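PDB 5HU4: cysteine protease from Listeria monocytogenes, which cleaves the C-terminal sorting signal of surface proteins and, through a thioester-linked intermediate, attaches them covalently to the bacterial cell wall. Local coordinates for residues Ile7-Val12 against Asp69-Thr74; Leu79-Val84 against Leu127-Lys132; Thr89-Glu94 against Glu116-Phe121; Arg105-Thr110 against Val122-Leu127. One frame throughout, in Å; residues are numbered along the deposited sequence.

Interaction 1: Ile7-Val12 against Asp69-Thr74; sequences IAVPSV and DKIYLT
Tyr72 O is met from strand 3-9 by two donors of unequal strength: Ala8 N, 2.7 Å away, gives a proper hydrogen bond, and the CA-H of Ile7 adds a contact, with Ile7 CA 3.2 Å from Tyr72 O. The bond is returned by Tyr72 N, which points almost straight at Ala8 O (174° at the hydrogen). This antiparallel pairing of strands 3-9 and 70-74 closes the sheet of the sortase beta-barrel, joining the two strands at the ends of the sheet order. On the face carrying Ile7 and Leu73, Ile7 packs against both Ile71 and Leu73. Ile7 CG1 is anti to the backbone N (chi1 -180°), 4.0 Å from Ile71 CG2. The Ile7 and Ile71 side chains lie side by side, pointing the same way, and Ile7 CD1 is 3.9 Å from Ile71 CG2. Leu73 CD1 meets Ile7 CB, while Val9 CG2 is 4.1 Å from Ile71 CG2. Side chains of Ile106 and Leu108 close over Ile7 and Ile71 in the barrel core. On the other face the Tyr72 ring takes Pro10 CD at its edge, in the ring plane, with Pro10 CD 3.9 Å from Tyr72 CD2; the ring also stacks with Tyr141 of helix 135-141. Past Val9, where strand 3-9 ends, the two chains draw apart and a water molecule bridges them, accepting from Ser11 N and donating to Lys70 O. Asp69 OD2 takes its stronger hydrogen bond from the backbone N of Lys66, and the approach of Ser11 OG to Asp69 OD2, at 2.9 Å, adds only a weak one.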
# COMPACT_ATOMS: atom_id res chain seq x y z
N ILE A 7 -4.70 -4.93 1.50
CA ILE A 7 -4.20 -4.37 0.25
C ILE A 7 -3.55 -5.48 -0.56
O ILE A 7 -2.90 -6.37 -0.01
CB ILE A 7 -3.18 -3.23 0.50
CG1 ILE A 7 -2.68 -2.67 -0.84
CG2 ILE A 7 -2.02 -3.70 1.36
CD1 ILE A 7 -1.57 -1.67 -0.70
N ALA A 8 -3.74 -5.45 -1.88
CA ALA A 8 -3.19 -6.49 -2.74
C ALA A 8 -2.62 -5.93 -4.03
O ALA A 8 -3.25 -5.11 -4.70
CB ALA A 8 -4.26 -7.52 -3.04
N VAL A 9 -1.42 -6.38 -4.37
CA VAL A 9 -0.81 -6.08 -5.66
C VAL A 9 -0.42 -7.40 -6.34
O VAL A 9 0.69 -7.88 -6.17
CB VAL A 9 0.43 -5.18 -5.53
CG1 VAL A 9 0.79 -4.59 -6.87
CG2 VAL A 9 0.18 -4.08 -4.51
N PRO A 10 -1.36 -7.98 -7.11
CA PRO A 10 -1.22 -9.32 -7.70
C PRO A 10 -0.07 -9.46 -8.69
O PRO A 10 0.40 -10.58 -8.91
CB PRO A 10 -2.57 -9.52 -8.40
CG PRO A 10 -3.09 -8.15 -8.65
CD PRO A 10 -2.64 -7.35 -7.47
N SER A 11 0.39 -8.37 -9.29
CA SER A 11 1.47 -8.43 -10.27
C SER A 11 2.80 -8.77 -9.61
O SER A 11 3.71 -9.29 -10.26
CB SER A 11 1.58 -7.11 -11.04
OG SER A 11 2.16 -6.10 -10.23
N VAL A 12 2.92 -8.47 -8.32
CA VAL A 12 4.14 -8.75 -7.57
C VAL A 12 3.86 -9.62 -6.35
O VAL A 12 4.67 -9.70 -5.43
CB VAL A 12 4.83 -7.45 -7.11
CG1 VAL A 12 5.40 -6.70 -8.31
CG2 VAL A 12 3.85 -6.57 -6.35
N ASP A 69 0.27 -1.20 -13.16
CA ASP A 69 -0.24 -2.35 -12.42
C ASP A 69 -1.39 -1.92 -11.52
O ASP A 69 -1.46 -0.77 -11.08
CB ASP A 69 0.86 -3.01 -11.59
CG ASP A 69 1.93 -3.65 -12.45
OD1 ASP A 69 1.66 -3.93 -13.64
OD2 ASP A 69 3.04 -3.89 -11.93
N LYS A 70 -2.29 -2.85 -11.23
CA LYS A 70 -3.43 -2.56 -10.37
C LYS A 70 -3.07 -2.75 -8.90
O LYS A 70 -2.35 -3.68 -8.54
CB LYS A 70 -4.62 -3.46 -10.73
CG LYS A 70 -5.01 -3.44 -12.20
CD LYS A 70 -5.32 -2.03 -12.68
CE LYS A 70 -6.11 -2.06 -13.98
NZ LYS A 70 -5.67 -0.99 -14.93
N ILE A 71 -3.57 -1.85 -8.06
CA ILE A 71 -3.47 -2.00 -6.62
C ILE A 71 -4.88 -2.10 -6.04
O ILE A 71 -5.72 -1.23 -6.29
CB ILE A 71 -2.72 -0.84 -5.96
CG1 ILE A 71 -1.33 -0.67 -6.58
CG2 ILE A 71 -2.60 -1.06 -4.46
CD1 ILE A 71 -0.59 0.55 -6.09
N TYR A 72 -5.13 -3.16 -5.28
CA TYR A 72 -6.45 -3.36 -4.71
C TYR A 72 -6.46 -3.11 -3.21
O TYR A 72 -5.61 -3.62 -2.48
CB TYR A 72 -6.95 -4.77 -5.02
CG TYR A 72 -7.11 -5.02 -6.50
CD1 TYR A 72 -8.27 -4.65 -7.17
CD2 TYR A 72 -6.09 -5.61 -7.24
CE1 TYR A 72 -8.41 -4.87 -8.52
CE2 TYR A 72 -6.22 -5.83 -8.60
CZ TYR A 72 -7.39 -5.45 -9.23
OH TYR A 72 -7.53 -5.67 -10.58
N LEU A 73 -7.43 -2.32 -2.77
CA LEU A 73 -7.55 -1.93 -1.37
C LEU A 73 -8.98 -2.12 -0.91
O LEU A 73 -9.92 -1.82 -1.66
CB LEU A 73 -7.10 -0.48 -1.19
CG LEU A 73 -7.09 0.12 0.21
CD1 LEU A 73 -6.05 -0.56 1.09
CD2 LEU A 73 -6.85 1.62 0.14
N THR A 74 -9.17 -2.62 0.30
CA THR A 74 -10.52 -2.84 0.81
C THR A 74 -10.63 -2.61 2.32
O THR A 74 -9.68 -2.84 3.07
CB THR A 74 -11.03 -4.26 0.48
OG1 THR A 74 -12.42 -4.36 0.81
CG2 THR A 74 -10.25 -5.31 1.25
O HOH W 1 -1.07 -5.77 -9.84

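Interaction 2: Leu79-Val84 against Leu127-Lys132; sequences LYEYTV and LEKTEK
Over one face of the Tyr82 ring sits Leu127 CD1, 3.9 Å from the centroid and 12° off the ring normal, a CH-pi contact. Leu127 CB touches the same ring at CE2, and the Tyr80 ring meets Thr130 CG2 obliquely, at 3.6 Å from Tyr80 CE2. These groups share one face of an antiparallel pair in the sortase beta-barrel, strands 78-91 and 119-132, interrupted by a classic beta bulge: Glu128 and Lys129 both face Glu81. Glu81 O accepts a hydrogen bond from Glu128 N at 2.8 Å and a weak one from Lys129 N. The other face carries charge. Glu81 CG is anti to the backbone N (chi1 174°) and the chain runs on extended, with OE1 3.3 Å from Lys129 CE. The salt bridge from Glu81 OE1 to Lys129 NZ is long, as is that between Lys129 and Glu128. The Glu81 and Glu128 side chains lie side by side with Glu81 OE2 3.6 Å from Glu128 OE2, and the lysine probably eases the repulsion. Tyr82 OH is bound by Gly41 N and Tyr80 OH by Asp75. One water donates to Glu81 OE1 at 2.7 Å and to Glu131 OE1 at 3.2 Å.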
# COMPACT_ATOMS: atom_id res chain seq x y z
N LEU A 79 -14.46 -2.25 -2.50
CA LEU A 79 -13.22 -2.58 -3.18
C LEU A 79 -12.71 -1.37 -3.95
O LEU A 79 -13.36 -0.88 -4.87
CB LEU A 79 -13.42 -3.76 -4.13
CG LEU A 79 -12.27 -4.08 -5.09
CD1 LEU A 79 -11.01 -4.42 -4.31
CD2 LEU A 79 -12.66 -5.23 -6.02
N TYR A 80 -11.54 -0.87 -3.55
CA TYR A 80 -10.97 0.31 -4.18
C TYR A 80 -9.83 -0.07 -5.12
O TYR A 80 -8.81 -0.60 -4.69
CB TYR A 80 -10.46 1.30 -3.12
CG TYR A 80 -11.49 1.65 -2.08
CD1 TYR A 80 -11.59 0.92 -0.89
CD2 TYR A 80 -12.38 2.70 -2.27
CE1 TYR A 80 -12.53 1.24 0.06
CE2 TYR A 80 -13.33 3.02 -1.32
CZ TYR A 80 -13.40 2.29 -0.15
OH TYR A 80 -14.34 2.60 0.80
N GLU A 81 -10.02 0.19 -6.41
CA GLU A 81 -9.04 -0.18 -7.42
C GLU A 81 -8.21 1.02 -7.87
O GLU A 81 -8.74 1.99 -8.41
CB GLU A 81 -9.72 -0.83 -8.62
CG GLU A 81 -8.78 -1.12 -9.79
CD GLU A 81 -9.42 -1.98 -10.85
OE1 GLU A 81 -10.55 -2.46 -10.63
OE2 GLU A 81 -8.80 -2.19 -11.91
N TYR A 82 -6.90 0.94 -7.65
CA TYR A 82 -5.98 1.97 -8.10
C TYR A 82 -5.13 1.45 -9.26
O TYR A 82 -4.99 0.24 -9.44
CB TYR A 82 -5.07 2.44 -6.96
CG TYR A 82 -5.80 3.05 -5.78
CD1 TYR A 82 -6.37 2.25 -4.80
CD2 TYR A 82 -5.89 4.43 -5.63
CE1 TYR A 82 -7.03 2.80 -3.71
CE2 TYR A 82 -6.54 4.99 -4.55
CZ TYR A 82 -7.11 4.17 -3.59
OH TYR A 82 -7.76 4.73 -2.52
N THR A 83 -4.56 2.37 -10.03
CA THR A 83 -3.65 2.01 -11.11
C THR A 83 -2.35 2.78 -10.97
O THR A 83 -2.35 4.01 -10.98
CB THR A 83 -4.27 2.27 -12.49
OG1 THR A 83 -5.40 1.41 -12.69
CG2 THR A 83 -3.25 2.02 -13.59
N VAL A 84 -1.24 2.05 -10.85
CA VAL A 84 0.08 2.65 -10.69
C VAL A 84 0.39 3.62 -11.83
O VAL A 84 0.34 3.25 -13.00
CB VAL A 84 1.18 1.58 -10.63
CG1 VAL A 84 2.56 2.22 -10.59
CG2 VAL A 84 0.97 0.67 -9.43
N LEU A 127 -6.89 6.36 -8.30
CA LEU A 127 -8.13 5.60 -8.19
C LEU A 127 -8.82 5.51 -9.54
O LEU A 127 -8.99 6.52 -10.22
CB LEU A 127 -9.06 6.22 -7.14
CG LEU A 127 -10.34 5.45 -6.83
CD1 LEU A 127 -10.04 4.14 -6.12
CD2 LEU A 127 -11.29 6.31 -5.99
N GLU A 128 -9.22 4.30 -9.92
CA GLU A 128 -9.81 4.09 -11.23
C GLU A 128 -11.28 3.70 -11.11
O GLU A 128 -12.10 4.10 -11.95
CB GLU A 128 -9.01 3.02 -12.00
CG GLU A 128 -9.84 2.06 -12.84
CD GLU A 128 -8.98 1.06 -13.59
OE1 GLU A 128 -7.75 1.05 -13.37
OE2 GLU A 128 -9.53 0.29 -14.40
N LYS A 129 -11.61 2.95 -10.07
CA LYS A 129 -13.01 2.60 -9.80
C LYS A 129 -13.22 2.15 -8.35
O LYS A 129 -12.29 1.72 -7.68
CB LYS A 129 -13.48 1.50 -10.75
CG LYS A 129 -13.08 0.09 -10.33
CD LYS A 129 -13.34 -0.91 -11.45
CE LYS A 129 -12.42 -0.65 -12.63
NZ LYS A 129 -12.46 -1.77 -13.62
N THR A 130 -14.46 2.27 -7.89
CA THR A 130 -14.84 1.84 -6.55
C THR A 130 -16.13 1.01 -6.62
O THR A 130 -17.08 1.40 -7.29
CB THR A 130 -15.06 3.03 -5.61
OG1 THR A 130 -13.84 3.78 -5.49
CG2 THR A 130 -15.48 2.56 -4.22
N GLU A 131 -16.14 -0.13 -5.94
CA GLU A 131 -17.32 -0.99 -5.94
C GLU A 131 -17.48 -1.78 -4.65
O GLU A 131 -16.51 -1.99 -3.91
CB GLU A 131 -17.27 -1.95 -7.13
CG GLU A 131 -15.90 -2.53 -7.42
CD GLU A 131 -15.88 -3.42 -8.65
OE1 GLU A 131 -14.87 -3.42 -9.38
OE2 GLU A 131 -16.89 -4.12 -8.88
N LYS A 132 -18.71 -2.20 -4.37
CA LYS A 132 -19.03 -2.97 -3.17
C LYS A 132 -18.26 -4.28 -3.15
O LYS A 132 -18.23 -5.00 -4.15
CB LYS A 132 -20.54 -3.24 -3.11
CG LYS A 132 -21.14 -3.10 -1.72
CD LYS A 132 -22.64 -3.39 -1.74
CE LYS A 132 -22.91 -4.88 -1.71
NZ LYS A 132 -22.78 -5.43 -0.33
O HOH W 2 -11.87 -3.18 -8.44

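Interaction 3: Thr89-Glu94 against Glu116-Phe121; sequences TIDETE and ETTKRF
Arg120 turns at its second torsion (chi2 -73°), and Glu92 CG stands between its backbone N and carbonyl carbon (chi1 57°) with the rest of the chain extended; across the strand ends the two chains meet in a salt bridge, Glu92 OE1 to Arg120 NH2 at 2.7 Å. The carboxylate and guanidinium planes are turned 77° apart. Glu92 CB lies over the centre of one guanidinium face, 3.8 Å above its plane. Arg120 NH1 donates to Thr117 O and Lys119 O, both nearly in the guanidinium plane, although it stands above the plane of each carbonyl. These bonds hold the group against the backbone just before it. In the antiparallel backbone, Ile90 and Arg120 form a hydrogen-bonded pair, and Glu92 N extends the contact by donating to Thr118 O at 2.7 Å. Asp91 OD1 accepts from Thr93 N in an Asx turn within a type I beta turn, as the chain leaves strand 78-91. Thr117 OG1 accepts from Lys119 N in an ST turn and is also bonded to Asp112. The pair lies at the surface, where strand 78-91 ends and strand 119-132 begins, beside strand 105-111, whose catalytic Cys111 touches the side chains of Thr117 and Arg120.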
# COMPACT_ATOMS: atom_id res chain seq x y z
N THR A 89 12.22 6.78 -6.50
CA THR A 89 13.05 6.65 -5.31
C THR A 89 13.33 8.03 -4.74
O THR A 89 13.82 8.91 -5.44
CB THR A 89 14.37 5.93 -5.61
OG1 THR A 89 14.10 4.65 -6.19
CG2 THR A 89 15.17 5.74 -4.33
N ILE A 90 13.01 8.22 -3.46
CA ILE A 90 13.20 9.51 -2.81
C ILE A 90 13.99 9.38 -1.51
O ILE A 90 14.18 8.27 -1.01
CB ILE A 90 11.85 10.19 -2.50
CG1 ILE A 90 11.06 9.37 -1.48
CG2 ILE A 90 11.04 10.38 -3.77
CD1 ILE A 90 9.83 10.06 -0.95
N ASP A 91 14.44 10.51 -0.98
CA ASP A 91 15.07 10.54 0.33
C ASP A 91 13.98 10.50 1.40
O ASP A 91 12.88 11.02 1.19
CB ASP A 91 15.95 11.78 0.49
CG ASP A 91 16.81 11.73 1.74
OD1 ASP A 91 16.36 12.23 2.79
OD2 ASP A 91 17.93 11.19 1.67
N GLU A 92 14.29 9.90 2.55
CA GLU A 92 13.30 9.70 3.60
C GLU A 92 12.79 11.02 4.17
O GLU A 92 11.70 11.08 4.75
CB GLU A 92 13.88 8.85 4.73
CG GLU A 92 15.16 9.40 5.34
CD GLU A 92 15.67 8.56 6.48
OE1 GLU A 92 15.14 7.45 6.69
OE2 GLU A 92 16.61 9.00 7.18
N THR A 93 13.58 12.08 4.01
CA THR A 93 13.20 13.39 4.53
C THR A 93 12.04 14.01 3.75
O THR A 93 11.31 14.85 4.28
CB THR A 93 14.40 14.36 4.51
OG1 THR A 93 15.10 14.24 3.27
CG2 THR A 93 15.36 14.04 5.65
N GLU A 94 11.87 13.62 2.49
CA GLU A 94 10.77 14.14 1.69
C GLU A 94 9.43 13.56 2.12
O GLU A 94 8.95 12.59 1.52
CB GLU A 94 10.97 13.82 0.21
CG GLU A 94 11.95 14.75 -0.50
CD GLU A 94 11.33 16.11 -0.86
OE1 GLU A 94 10.10 16.15 -1.10
OE2 GLU A 94 12.07 17.13 -0.91
N GLU A 116 20.02 -0.78 6.28
CA GLU A 116 19.74 0.59 6.69
C GLU A 116 19.94 1.55 5.53
O GLU A 116 20.95 1.49 4.82
CB GLU A 116 20.63 1.00 7.87
CG GLU A 116 19.87 1.23 9.18
CD GLU A 116 18.58 2.02 9.01
OE1 GLU A 116 18.56 2.98 8.21
OE2 GLU A 116 17.58 1.66 9.66
N THR A 117 18.96 2.42 5.33
CA THR A 117 18.99 3.34 4.20
C THR A 117 18.15 4.58 4.47
O THR A 117 17.15 4.54 5.18
CB THR A 117 18.48 2.66 2.92
OG1 THR A 117 18.47 3.60 1.84
CG2 THR A 117 17.08 2.09 3.12
N THR A 118 18.57 5.70 3.88
CA THR A 118 17.83 6.95 3.99
C THR A 118 16.96 7.16 2.75
O THR A 118 16.33 8.20 2.59
CB THR A 118 18.77 8.15 4.15
OG1 THR A 118 19.63 8.25 3.00
CG2 THR A 118 19.63 7.99 5.40
N LYS A 119 16.95 6.16 1.88
CA LYS A 119 16.21 6.25 0.63
C LYS A 119 14.95 5.38 0.64
O LYS A 119 14.95 4.28 1.19
CB LYS A 119 17.11 5.87 -0.55
CG LYS A 119 18.23 6.87 -0.83
CD LYS A 119 17.83 8.29 -0.41
CE LYS A 119 18.92 9.30 -0.75
NZ LYS A 119 19.16 9.42 -2.21
N ARG A 120 13.89 5.89 0.03
CA ARG A 120 12.62 5.18 -0.02
C ARG A 120 12.15 4.97 -1.45
O ARG A 120 12.33 5.84 -2.30
CB ARG A 120 11.55 5.96 0.76
CG ARG A 120 11.87 6.20 2.22
CD ARG A 120 11.74 4.93 3.03
NE ARG A 120 12.19 5.13 4.41
CZ ARG A 120 13.45 5.03 4.81
NH1 ARG A 120 14.40 4.74 3.94
NH2 ARG A 120 13.76 5.23 6.08
N PHE A 121 11.57 3.81 -1.72
CA PHE A 121 10.91 3.59 -3.00
C PHE A 121 9.43 3.91 -2.86
O PHE A 121 8.78 3.48 -1.90
CB PHE A 121 11.10 2.15 -3.48
CG PHE A 121 10.47 1.87 -4.82
CD1 PHE A 121 9.17 1.40 -4.91
CD2 PHE A 121 11.18 2.08 -5.99
CE1 PHE A 121 8.59 1.15 -6.14
CE2 PHE A 121 10.61 1.82 -7.22
CZ PHE A 121 9.31 1.36 -7.30

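Interaction 4: Arg105-Thr110 against Val122-Leu127; sequences RITLIT and VAVGEL
Four backbone hydrogen bonds join Ile106 with Gly125 and Leu108 with Ala123, each pair bonding in both directions. Ile106 N to Gly125 O and Leu108 N to Ala123 O are both 2.8 Å, and all four bonds are nearly straight. CA-H contacts fill the intervals, among them Val124 CA to Ile106 O at 3.4 Å, as in regular antiparallel pairing; the two strands form a beta hairpin. Apolar contact is divided between the two faces: Thr107 CG2 meets Val122 CG1 at 3.8 Å on one, and Leu108 CB approaches Ala123 CB at 4.3 Å on the other. At Gly125, which has no side chain, Ile106 CG2 comes up to the backbone, 3.6 Å from Gly125 O. Charge gathers at Arg105, bent at chi3 (62°), which sets NE. Val124 CG1 lies over one face of the guanidinium, 3.5 Å above its plane toward the rim. Glu126 runs alongside, but its OE2, 3.4 Å from Arg105 NH2, lies well out of that plane, so the salt bridge rests on charge alone; Arg105 NE pairs with Asp103. Strand 44-48, whose Leu47 touches Ile106 and Leu108, flanks the other edge of strand 105-111; beyond strand 119-132 lies strand 78-91, whose Ile90 touches Val122.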
# COMPACT_ATOMS: atom_id res chain seq x y z
N ARG A 105 -5.89 8.91 -4.59
CA ARG A 105 -4.68 8.15 -4.89
C ARG A 105 -4.22 7.28 -3.73
O ARG A 105 -4.60 7.52 -2.58
CB ARG A 105 -3.55 9.10 -5.29
CG ARG A 105 -3.16 10.07 -4.18
CD ARG A 105 -1.80 10.68 -4.42
NE ARG A 105 -1.75 11.47 -5.65
CZ ARG A 105 -0.63 11.91 -6.21
NH1 ARG A 105 0.54 11.63 -5.66
NH2 ARG A 105 -0.69 12.62 -7.33
N ILE A 106 -3.41 6.28 -4.04
CA ILE A 106 -2.77 5.47 -3.02
C ILE A 106 -1.25 5.64 -3.14
O ILE A 106 -0.72 5.77 -4.24
CB ILE A 106 -3.16 3.97 -3.13
CG1 ILE A 106 -2.70 3.20 -1.89
CG2 ILE A 106 -2.61 3.35 -4.40
CD1 ILE A 106 -3.11 1.74 -1.89
N THR A 107 -0.57 5.66 -2.00
CA THR A 107 0.87 5.88 -1.99
C THR A 107 1.59 4.79 -1.20
O THR A 107 1.53 4.77 0.03
CB THR A 107 1.23 7.26 -1.41
OG1 THR A 107 0.54 8.28 -2.14
CG2 THR A 107 2.73 7.50 -1.51
N LEU A 108 2.26 3.89 -1.90
CA LEU A 108 2.97 2.79 -1.26
C LEU A 108 4.43 3.17 -1.01
O LEU A 108 5.14 3.59 -1.92
CB LEU A 108 2.89 1.53 -2.12
CG LEU A 108 1.48 1.10 -2.54
CD1 LEU A 108 1.51 -0.28 -3.17
CD2 LEU A 108 0.54 1.14 -1.35
N ILE A 109 4.86 3.01 0.24
CA ILE A 109 6.20 3.43 0.63
C ILE A 109 6.99 2.30 1.30
O ILE A 109 6.51 1.67 2.24
CB ILE A 109 6.16 4.64 1.59
CG1 ILE A 109 5.34 5.77 0.98
CG2 ILE A 109 7.56 5.11 1.93
CD1 ILE A 109 5.24 7.00 1.85
N THR A 110 8.19 2.06 0.80
CA THR A 110 9.09 1.08 1.40
C THR A 110 10.54 1.50 1.22
O THR A 110 10.85 2.34 0.37
CB THR A 110 8.88 -0.33 0.79
OG1 THR A 110 9.52 -1.31 1.62
CG2 THR A 110 9.46 -0.39 -0.62
N VAL A 122 8.90 4.68 -3.81
CA VAL A 122 7.51 5.12 -3.74
C VAL A 122 6.74 4.71 -4.99
O VAL A 122 7.21 4.90 -6.12
CB VAL A 122 7.41 6.64 -3.56
CG1 VAL A 122 5.96 7.06 -3.39
CG2 VAL A 122 8.24 7.09 -2.37
N ALA A 123 5.55 4.16 -4.79
CA ALA A 123 4.65 3.82 -5.89
C ALA A 123 3.31 4.51 -5.69
O ALA A 123 2.62 4.29 -4.69
CB ALA A 123 4.47 2.31 -5.99
N VAL A 124 2.93 5.35 -6.65
CA VAL A 124 1.67 6.08 -6.58
C VAL A 124 0.67 5.53 -7.60
O VAL A 124 1.01 5.30 -8.76
CB VAL A 124 1.88 7.59 -6.84
CG1 VAL A 124 0.54 8.30 -7.02
CG2 VAL A 124 2.67 8.21 -5.70
N GLY A 125 -0.56 5.31 -7.15
CA GLY A 125 -1.61 4.83 -8.03
C GLY A 125 -2.87 5.66 -7.92
O GLY A 125 -3.35 5.94 -6.82
N GLU A 126 -3.41 6.06 -9.07
CA GLU A 126 -4.65 6.84 -9.10
C GLU A 126 -5.87 5.93 -9.04
O GLU A 126 -5.88 4.86 -9.64
CB GLU A 126 -4.70 7.70 -10.36
CG GLU A 126 -3.55 8.69 -10.50
CD GLU A 126 -3.61 9.80 -9.47
OE1 GLU A 126 -4.73 10.16 -9.05
OE2 GLU A 126 -2.54 10.31 -9.09
N LEU A 127 -6.89 6.36 -8.30
CA LEU A 127 -8.13 5.60 -8.19
C LEU A 127 -8.82 5.51 -9.54
O LEU A 127 -8.99 6.52 -10.22
CB LEU A 127 -9.06 6.22 -7.14
CG LEU A 127 -10.34 5.45 -6.83
CD1 LEU A 127 -10.04 4.14 -6.12
CD2 LEU A 127 -11.29 6.31 -5.99

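All four contacts belong to one curled sheet. Interaction 1 closes it between strands 3-9 and 70-74; strand 70-74 pairs with strand 78-91, which interactions 2 and 3 join to opposite ends of strand 119-132, with centres about 27 Å apart. Interaction 4 pairs the middle of strand 119-132 with strand 105-111, sharing Leu127 with interaction 2. Along the chain interaction 1 closes before the other three open; interactions 3 and 4 are nested within interaction 2, and the segments of 3 and 4 alternate. Interactions 1 and 4 touch through the core, their centres about 11 Å apart. The long strand 119-132 thus runs from near the catalytic cysteine, at interaction 3, to the far side of the barrel.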